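Diguanylate cyclase (Pseudomonas aeruginosa, PDB 5M3C) is a two-domain protein that joins a GGDEF domain, holding a GTP molecule and a calcium ion, to an EAL domain with a calcium ion of its own. Local coordinates at residues B[254-259]-B[419-424]; B[27-32]-B[135-140]; B[355-360]-B[365-370]. All blocks are in the same frame, centred on the assembly; numbering follows the deposited sequence.

Contact 1: residues B[254-259]-B[419-424]; sequences GEWQKL and ELFASK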
loop_
_atom_site.group_PDB
_atom_site.type_symbol
_atom_site.label_atom_id
_atom_site.label_comp_id
_atom_site.label_asym_id
_atom_site.label_seq_id
_atom_site.Cartn_x
_atom_site.Cartn_y
_atom_site.Cartn_z
ATOM N N GLY B 254 26.696 -23.112 12.373
ATOM C CA GLY B 254 27.138 -24.503 12.317
ATOM C C GLY B 254 28.397 -24.692 13.140
ATOM O O GLY B 254 28.427 -25.493 14.083
ATOM N N GLU B 255 29.438 -23.940 12.790
ATOM C CA GLU B 255 30.692 -23.974 13.537
ATOM C C GLU B 255 30.419 -23.835 15.032
ATOM O O GLU B 255 31.017 -24.533 15.851
ATOM C CB GLU B 255 31.630 -22.860 13.067
ATOM N N TRP B 256 29.507 -22.935 15.382
ATOM C CA TRP B 256 29.160 -22.714 16.782
ATOM C C TRP B 256 28.369 -23.864 17.387
ATOM O O TRP B 256 28.430 -24.088 18.594
ATOM C CB TRP B 256 28.373 -21.414 16.948
ATOM C CG TRP B 256 29.234 -20.200 16.938
ATOM C CD1 TRP B 256 30.569 -20.140 17.216
ATOM C CD2 TRP B 256 28.819 -18.860 16.667
ATOM N NE1 TRP B 256 31.014 -18.845 17.116
ATOM C CE2 TRP B 256 29.958 -18.038 16.782
ATOM C CE3 TRP B 256 27.595 -18.273 16.329
ATOM C CZ2 TRP B 256 29.909 -16.664 16.575
ATOM C CZ3 TRP B 256 27.550 -16.908 16.123
ATOM C CH2 TRP B 256 28.700 -16.119 16.247
ATOM N N GLN B 257 27.615 -24.585 16.563
ATOM C CA GLN B 257 26.873 -25.739 17.060
ATOM C C GLN B 257 27.842 -26.759 17.615
ATOM O O GLN B 257 27.608 -27.343 18.671
ATOM C CB GLN B 257 26.037 -26.389 15.960
ATOM C CG GLN B 257 24.649 -25.791 15.815
ATOM C CD GLN B 257 23.632 -26.801 15.324
ATOM O OE1 GLN B 257 23.981 -27.921 14.951
ATOM N NE2 GLN B 257 22.363 -26.407 15.324
ATOM N N LYS B 258 28.934 -26.963 16.888
ATOM C CA LYS B 258 29.964 -27.907 17.293
ATOM C C LYS B 258 30.686 -27.406 18.532
ATOM O O LYS B 258 30.657 -28.043 19.587
ATOM C CB LYS B 258 30.975 -28.101 16.164
ATOM C CG LYS B 258 30.341 -28.190 14.788
ATOM C CD LYS B 258 31.109 -29.141 13.892
ATOM C CE LYS B 258 30.156 -29.985 13.062
ATOM N NZ LYS B 258 30.673 -31.368 12.872
ATOM N N LEU B 259 31.327 -26.251 18.393
ATOM C CA LEU B 259 32.160 -25.699 19.455
ATOM C C LEU B 259 31.363 -25.473 20.734
ATOM O O LEU B 259 31.586 -26.144 21.741
ATOM C CB LEU B 259 32.799 -24.384 18.999
ATOM N N GLU B 419 34.432 -13.597 17.289
ATOM C CA GLU B 419 35.319 -13.969 18.394
ATOM C C GLU B 419 34.852 -13.362 19.710
ATOM O O GLU B 419 34.723 -14.057 20.724
ATOM C CB GLU B 419 36.754 -13.512 18.111
ATOM C CG GLU B 419 37.638 -14.559 17.444
ATOM C CD GLU B 419 37.272 -14.823 15.992
ATOM O OE1 GLU B 419 37.955 -15.653 15.351
ATOM O OE2 GLU B 419 36.314 -14.202 15.483
ATOM N N LEU B 420 34.596 -12.057 19.681
ATOM C CA LEU B 420 34.200 -11.327 20.876
ATOM C C LEU B 420 32.856 -11.834 21.391
ATOM O O LEU B 420 32.653 -11.974 22.596
ATOM C CB LEU B 420 34.114 -9.829 20.580
ATOM C CG LEU B 420 34.507 -8.891 21.726
ATOM C CD1 LEU B 420 33.876 -7.522 21.522
ATOM C CD2 LEU B 420 34.114 -9.457 23.084
ATOM N N PHE B 421 31.938 -12.107 20.470
ATOM C CA PHE B 421 30.642 -12.660 20.826
ATOM C C PHE B 421 30.835 -13.984 21.549
ATOM O O PHE B 421 30.421 -14.146 22.701
ATOM C CB PHE B 421 29.793 -12.877 19.571
ATOM C CG PHE B 421 28.398 -13.351 19.859
ATOM C CD1 PHE B 421 27.433 -12.464 20.306
ATOM C CD2 PHE B 421 28.052 -14.682 19.683
ATOM C CE1 PHE B 421 26.148 -12.892 20.573
ATOM C CE2 PHE B 421 26.768 -15.119 19.949
ATOM C CZ PHE B 421 25.815 -14.222 20.394
ATOM N N ALA B 422 31.486 -14.919 20.863
ATOM C CA ALA B 422 31.715 -16.259 21.397
ATOM C C ALA B 422 32.379 -16.204 22.768
ATOM O O ALA B 422 32.042 -16.982 23.659
ATOM C CB ALA B 422 32.564 -17.073 20.429
ATOM N N SER B 423 33.320 -15.280 22.932
ATOM C CA SER B 423 34.020 -15.126 24.202
ATOM C C SER B 423 33.160 -14.462 25.281
ATOM O O SER B 423 33.426 -14.628 26.470
ATOM C CB SER B 423 35.317 -14.331 24.001
ATOM O OG SER B 423 35.692 -13.641 25.183
ATOM N N LYS B 424 32.133 -13.718 24.879
ATOM C CA LYS B 424 31.352 -12.945 25.847
ATOM C C LYS B 424 29.985 -13.542 26.201
ATOM O O LYS B 424 29.455 -13.260 27.275
ATOM C CB LYS B 424 31.177 -11.500 25.374
ATOM C CG LYS B 424 30.420 -10.634 26.369
ATOM C CD LYS B 424 31.057 -9.264 26.542
ATOM C CE LYS B 424 30.513 -8.563 27.781
ATOM N NZ LYS B 424 31.308 -7.357 28.152
#

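Contact 2: residues B[27-32]-B[135-140]; sequences EAREES and DGDDAP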
loop_
_atom_site.group_PDB
_atom_site.type_symbol
_atom_site.label_atom_id
_atom_site.label_comp_id
_atom_site.label_asym_id
_atom_site.label_seq_id
_atom_site.Cartn_x
_atom_site.Cartn_y
_atom_site.Cartn_z
ATOM N N GLU B 27 29.398 32.533 -29.698
ATOM C CA GLU B 27 28.325 33.513 -29.834
ATOM C C GLU B 27 27.815 33.947 -28.464
ATOM O O GLU B 27 27.577 35.133 -28.227
ATOM C CB GLU B 27 27.170 32.934 -30.651
ATOM C CG GLU B 27 27.485 32.727 -32.123
ATOM C CD GLU B 27 26.378 31.991 -32.855
ATOM O OE1 GLU B 27 25.311 31.750 -32.248
ATOM O OE2 GLU B 27 26.574 31.647 -34.040
ATOM N N ALA B 28 27.652 32.983 -27.564
ATOM C CA ALA B 28 27.163 33.270 -26.218
ATOM C C ALA B 28 28.036 34.293 -25.487
ATOM O O ALA B 28 27.514 35.188 -24.823
ATOM C CB ALA B 28 27.066 31.986 -25.408
ATOM N N ARG B 29 29.357 34.160 -25.604
ATOM C CA ARG B 29 30.282 35.080 -24.937
ATOM C C ARG B 29 30.071 36.518 -25.400
ATOM O O ARG B 29 29.803 37.408 -24.592
ATOM C CB ARG B 29 31.736 34.678 -25.191
ATOM C CG ARG B 29 32.129 33.345 -24.580
ATOM C CD ARG B 29 33.630 33.125 -24.641
ATOM N NE ARG B 29 33.958 31.702 -24.656
ATOM C CZ ARG B 29 34.275 31.015 -25.751
ATOM N NH1 ARG B 29 34.322 31.620 -26.932
ATOM N NH2 ARG B 29 34.555 29.722 -25.666
ATOM N N GLU B 30 30.196 36.737 -26.706
ATOM C CA GLU B 30 30.043 38.070 -27.276
ATOM C C GLU B 30 28.622 38.588 -27.070
ATOM O O GLU B 30 28.413 39.605 -26.410
ATOM C CB GLU B 30 30.388 38.056 -28.768
ATOM N N GLU B 31 27.649 37.871 -27.623
ATOM C CA GLU B 31 26.248 38.293 -27.569
ATOM C C GLU B 31 25.659 38.295 -26.155
ATOM O O GLU B 31 24.561 38.809 -25.941
ATOM C CB GLU B 31 25.392 37.411 -28.486
ATOM C CG GLU B 31 25.314 37.906 -29.921
ATOM C CD GLU B 31 24.419 39.121 -30.063
ATOM O OE1 GLU B 31 23.556 39.331 -29.184
ATOM O OE2 GLU B 31 24.576 39.865 -31.054
ATOM N N SER B 32 26.382 37.722 -25.196
ATOM C CA SER B 32 25.930 37.686 -23.804
ATOM C C SER B 32 24.534 37.080 -23.697
ATOM O O SER B 32 23.603 37.720 -23.204
ATOM C CB SER B 32 25.927 39.094 -23.202
ATOM O OG SER B 32 24.862 39.874 -23.723
ATOM N N ASP B 135 26.723 27.198 -15.607
ATOM C CA ASP B 135 27.282 25.922 -15.181
ATOM C C ASP B 135 28.545 25.544 -15.947
ATOM O O ASP B 135 29.033 24.425 -15.816
ATOM C CB ASP B 135 26.239 24.818 -15.350
ATOM C CG ASP B 135 24.913 25.163 -14.701
ATOM O OD1 ASP B 135 24.915 25.872 -13.671
ATOM O OD2 ASP B 135 23.868 24.722 -15.221
ATOM N N GLY B 136 29.070 26.469 -16.745
ATOM C CA GLY B 136 30.300 26.218 -17.497
ATOM C C GLY B 136 30.407 27.069 -18.746
ATOM O O GLY B 136 29.395 27.516 -19.291
ATOM N N ASP B 137 31.638 27.289 -19.201
ATOM C CA ASP B 137 31.880 28.099 -20.393
ATOM C C ASP B 137 32.649 27.348 -21.479
ATOM O O ASP B 137 33.059 27.945 -22.474
ATOM C CB ASP B 137 32.643 29.375 -20.031
ATOM C CG ASP B 137 32.784 30.320 -21.214
ATOM O OD1 ASP B 137 31.806 30.465 -21.981
ATOM O OD2 ASP B 137 33.874 30.911 -21.380
ATOM N N ASP B 138 32.851 26.046 -21.291
ATOM C CA ASP B 138 33.460 25.217 -22.334
ATOM C C ASP B 138 32.720 23.889 -22.497
ATOM O O ASP B 138 31.985 23.463 -21.608
ATOM C CB ASP B 138 34.945 24.972 -22.048
ATOM C CG ASP B 138 35.171 24.102 -20.830
ATOM O OD1 ASP B 138 34.542 24.369 -19.787
ATOM O OD2 ASP B 138 35.985 23.158 -20.914
ATOM N N ALA B 139 32.933 23.244 -23.640
ATOM C CA ALA B 139 32.169 22.054 -24.029
ATOM C C ALA B 139 32.274 20.885 -23.044
ATOM O O ALA B 139 31.254 20.334 -22.621
ATOM C CB ALA B 139 32.588 21.601 -25.422
ATOM N N PRO B 140 33.507 20.489 -22.689
ATOM C CA PRO B 140 33.709 19.343 -21.794
ATOM C C PRO B 140 32.993 19.464 -20.444
ATOM O O PRO B 140 32.350 18.510 -19.997
ATOM C CB PRO B 140 35.227 19.320 -21.590
ATOM C CG PRO B 140 35.789 20.008 -22.788
ATOM C CD PRO B 140 34.784 21.057 -23.159
#

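Contact 3: residues B[355-360]-B[365-370]; sequences KSFIRG and PHDAAI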
loop_
_atom_site.group_PDB
_atom_site.type_symbol
_atom_site.label_atom_id
_atom_site.label_comp_id
_atom_site.label_asym_id
_atom_site.label_seq_id
_atom_site.Cartn_x
_atom_site.Cartn_y
_atom_site.Cartn_z
ATOM N N LYS B 355 11.853 -0.149 16.817
ATOM C CA LYS B 355 12.705 0.589 17.747
ATOM C C LYS B 355 12.118 1.942 18.146
ATOM O O LYS B 355 12.522 2.523 19.154
ATOM C CB LYS B 355 14.095 0.795 17.136
ATOM N N SER B 356 11.171 2.443 17.361
ATOM C CA SER B 356 10.593 3.759 17.615
ATOM C C SER B 356 9.723 3.780 18.876
ATOM O O SER B 356 9.709 4.767 19.614
ATOM C CB SER B 356 9.775 4.223 16.407
ATOM O OG SER B 356 8.681 3.355 16.160
ATOM N N PHE B 357 9.002 2.689 19.120
ATOM C CA PHE B 357 8.089 2.615 20.258
ATOM C C PHE B 357 8.811 2.290 21.559
ATOM O O PHE B 357 8.354 2.656 22.637
ATOM C CB PHE B 357 7.012 1.558 20.012
ATOM C CG PHE B 357 6.263 1.747 18.727
ATOM C CD1 PHE B 357 5.515 2.894 18.512
ATOM C CD2 PHE B 357 6.302 0.780 17.737
ATOM C CE1 PHE B 357 4.823 3.075 17.330
ATOM C CE2 PHE B 357 5.612 0.952 16.554
ATOM C CZ PHE B 357 4.871 2.103 16.349
ATOM N N ILE B 358 9.933 1.592 21.454
ATOM C CA ILE B 358 10.662 1.145 22.634
ATOM C C ILE B 358 11.684 2.176 23.111
ATOM O O ILE B 358 12.087 2.163 24.273
ATOM C CB ILE B 358 11.347 -0.207 22.368
ATOM C CG1 ILE B 358 10.293 -1.313 22.363
ATOM C CG2 ILE B 358 12.400 -0.502 23.426
ATOM C CD1 ILE B 358 10.756 -2.588 21.701
ATOM N N ARG B 359 12.087 3.077 22.219
ATOM C CA ARG B 359 13.072 4.100 22.564
ATOM C C ARG B 359 12.466 5.249 23.373
ATOM O O ARG B 359 13.193 6.077 23.920
ATOM C CB ARG B 359 13.751 4.642 21.302
ATOM C CG ARG B 359 14.890 3.771 20.791
ATOM N N GLY B 360 11.139 5.297 23.451
ATOM C CA GLY B 360 10.455 6.334 24.218
ATOM C C GLY B 360 10.079 5.881 25.617
ATOM O O GLY B 360 9.709 6.694 26.468
ATOM N N PRO B 365 3.842 8.619 26.756
ATOM C CA PRO B 365 2.585 7.902 26.990
ATOM C C PRO B 365 2.127 7.101 25.773
ATOM O O PRO B 365 1.650 5.975 25.916
ATOM C CB PRO B 365 1.575 9.021 27.302
ATOM C CG PRO B 365 2.323 10.316 27.238
ATOM C CD PRO B 365 3.631 10.062 26.557
ATOM N N HIS B 366 2.273 7.691 24.590
ATOM C CA HIS B 366 1.846 7.063 23.344
ATOM C C HIS B 366 2.637 5.793 23.051
ATOM O O HIS B 366 2.058 4.745 22.771
ATOM C CB HIS B 366 2.005 8.046 22.183
ATOM C CG HIS B 366 1.743 7.441 20.839
ATOM N ND1 HIS B 366 0.480 7.363 20.292
ATOM C CD2 HIS B 366 2.582 6.889 19.930
ATOM C CE1 HIS B 366 0.553 6.787 19.104
ATOM N NE2 HIS B 366 1.817 6.490 18.860
ATOM N N ASP B 367 3.960 5.896 23.110
ATOM C CA ASP B 367 4.828 4.756 22.830
ATOM C C ASP B 367 4.572 3.609 23.802
ATOM O O ASP B 367 4.756 2.441 23.457
ATOM C CB ASP B 367 6.300 5.174 22.888
ATOM C CG ASP B 367 6.747 5.926 21.646
ATOM O OD1 ASP B 367 5.934 6.079 20.707
ATOM O OD2 ASP B 367 7.916 6.364 21.606
ATOM N N ALA B 368 4.149 3.945 25.017
ATOM C CA ALA B 368 3.810 2.935 26.011
ATOM C C ALA B 368 2.551 2.187 25.588
ATOM O O ALA B 368 2.515 0.956 25.601
ATOM C CB ALA B 368 3.610 3.578 27.375
ATOM N N ALA B 369 1.526 2.942 25.206
ATOM C CA ALA B 369 0.241 2.372 24.802
ATOM C C ALA B 369 0.407 1.396 23.644
ATOM O O ALA B 369 -0.140 0.291 23.661
ATOM C CB ALA B 369 -0.725 3.482 24.415
ATOM N N ILE B 370 1.167 1.817 22.639
ATOM C CA ILE B 370 1.413 0.997 21.461
ATOM C C ILE B 370 2.209 -0.254 21.803
ATOM O O ILE B 370 1.877 -1.341 21.348
ATOM C CB ILE B 370 2.180 1.780 20.383
ATOM C CG1 ILE B 370 1.409 3.042 19.991
ATOM C CG2 ILE B 370 2.427 0.903 19.166
ATOM C CD1 ILE B 370 -0.052 2.796 19.678
#

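Contact 1: residues B[254-259]-B[419-424]
Phe421 is the first residue of 419-424 to touch helix 238-259, and it meets the indole of Trp256. Phe421 CD2 lies 3.8 Å from Trp256 CH2, the far corner of the six-membered ring, and 4.1 Å from the neighbouring Trp256 CZ2, so one ring atom of the phenylalanine rests against the outer end of the indole. The two side chains run at about a right angle to each other, while the ring planes are inclined by only 33°, an oblique pairing that is neither a stack nor a T. The phenylalanine arrives there because CG is anti to the backbone N (chi1 -176°), which turns the ring toward Trp256; it also touches Tyr195 and Pro197 of strand 192-200. In the EAL domain, a variant of the TIM barrel, the helix that follows strand 406-417 thus packs beside the C-terminal end of helix 238-259. One residue on, Ala422 presents its methyl to the five-membered part of the same indole, Ala422 CB standing 4.1 Å from Trp256 NE1. This methyl also touches His260, just past the end of the tryptophan's helix, and Tyr195 forms an edge-to-face pair with the indole.

Contact 2: residues B[27-32]-B[135-140]
Arg29 and Asp137 form a salt bridge across the surface of the GGDEF domain, with Arg29 NE weakly hydrogen-bonded to Asp137 OD2 at 3.4 Å. The N-H points fairly well at its acceptor, with an angle of 158° at the hydrogen, so it is length more than direction that makes the bond weak. Asp137 OD2 sits in the guanidinium plane, at its edge. The carboxylate itself is turned almost perpendicular to that plane, by 86°, and the pair therefore lacks the flat, two-pronged geometry in which two N-H groups grip two oxygens. The second oxygen, Asp137 OD1, stays nearby, 3.6 Å from Arg29 NE. The arginine has a further anionic partner: its NH1 makes a salt bridge with Asp26, about one helical turn earlier, so the guanidinium is shared between two carboxylates.

Outward from the charges, the packing is slight. Arg29 is extended from CG to NE, and this aliphatic run passes across the aspartate, with Arg29 CG 3.9 Å from Asp137 OD1 and Arg29 CD 3.9 Å from Asp137 OD2. For its part, Asp137 has CG anti to its backbone N (chi1 -174°), which carries the carboxylate over to the arginine although Arg29 CA and Asp137 CA are 8.5 Å apart.

The bridge ties the last turn of helix 14-31 to the loop that leads from strand 119-132 into helix 139-155. That loop is anchored at Asp135, whose OD2 accepts a bond from Leu131 N and whose carbonyl O accepts one from Asn145. Elsewhere along the interface, Ala139 at the start of helix 139-155 touches Leu21 and Asn22 of helix 14-31.

Contact 3: residues B[355-360]-B[365-370]
The ring of Phe357 is covered on both faces: Ile370 CG2 lies over the centre of one, and Ser356 OG, itself hydrogen-bonded to Asp354 OD2, over the centre of the other. Ile370 CG2 makes a CH-pi contact, 3.7 Å from the centroid of the Phe357 ring and only 10° off the normal; with CG2 anti to the backbone N of Ile370, that branch is the one laid on the ring. At the ring edge, Asp367 OD1 is 3.9 Å from Phe357 CD1, and the carboxylate stands nearly perpendicular to the ring, at 88°. The same oxygen lies in plane at the edge of the His366 ring, whose face is met by Ile370 CG1. The other oxygen, Asp367 OD2, approaches Gly360 CA. The contacts join the short, weakly bonded helical turn 355-358 to the first turns of helix 365-380 in the EAL domain. Helix 365-380 also borders the second subunit: His366 NE2 is hydrogen-bonded to Ser341 OG of that chain, and Ile370 packs on its Leu340. Asp367 OD2 and Ser356 O are both acceptors and form no bond, so the join rests mainly on the apolar contact of Phe357 with Ile370.

Contact 2 belongs to the GGDEF domain, which also holds the GTP and the calcium ion bound by Asp41, Leu42 and Asp84, whereas contacts 1 and 3 belong to the EAL domain. Contact 2 closes along the chain before the others open, and its centre is 65 Å from that of contact 1 and 58 Å from that of contact 3. Contact 3 is nested in the loop closed by contact 1, yet their nearest atoms remain about 19 Å apart. Neither ion is touched by any of the three; contact 3 has the side chain of Ser356 about 14 Å from a bound calcium ion, and it alone adjoins the second subunit.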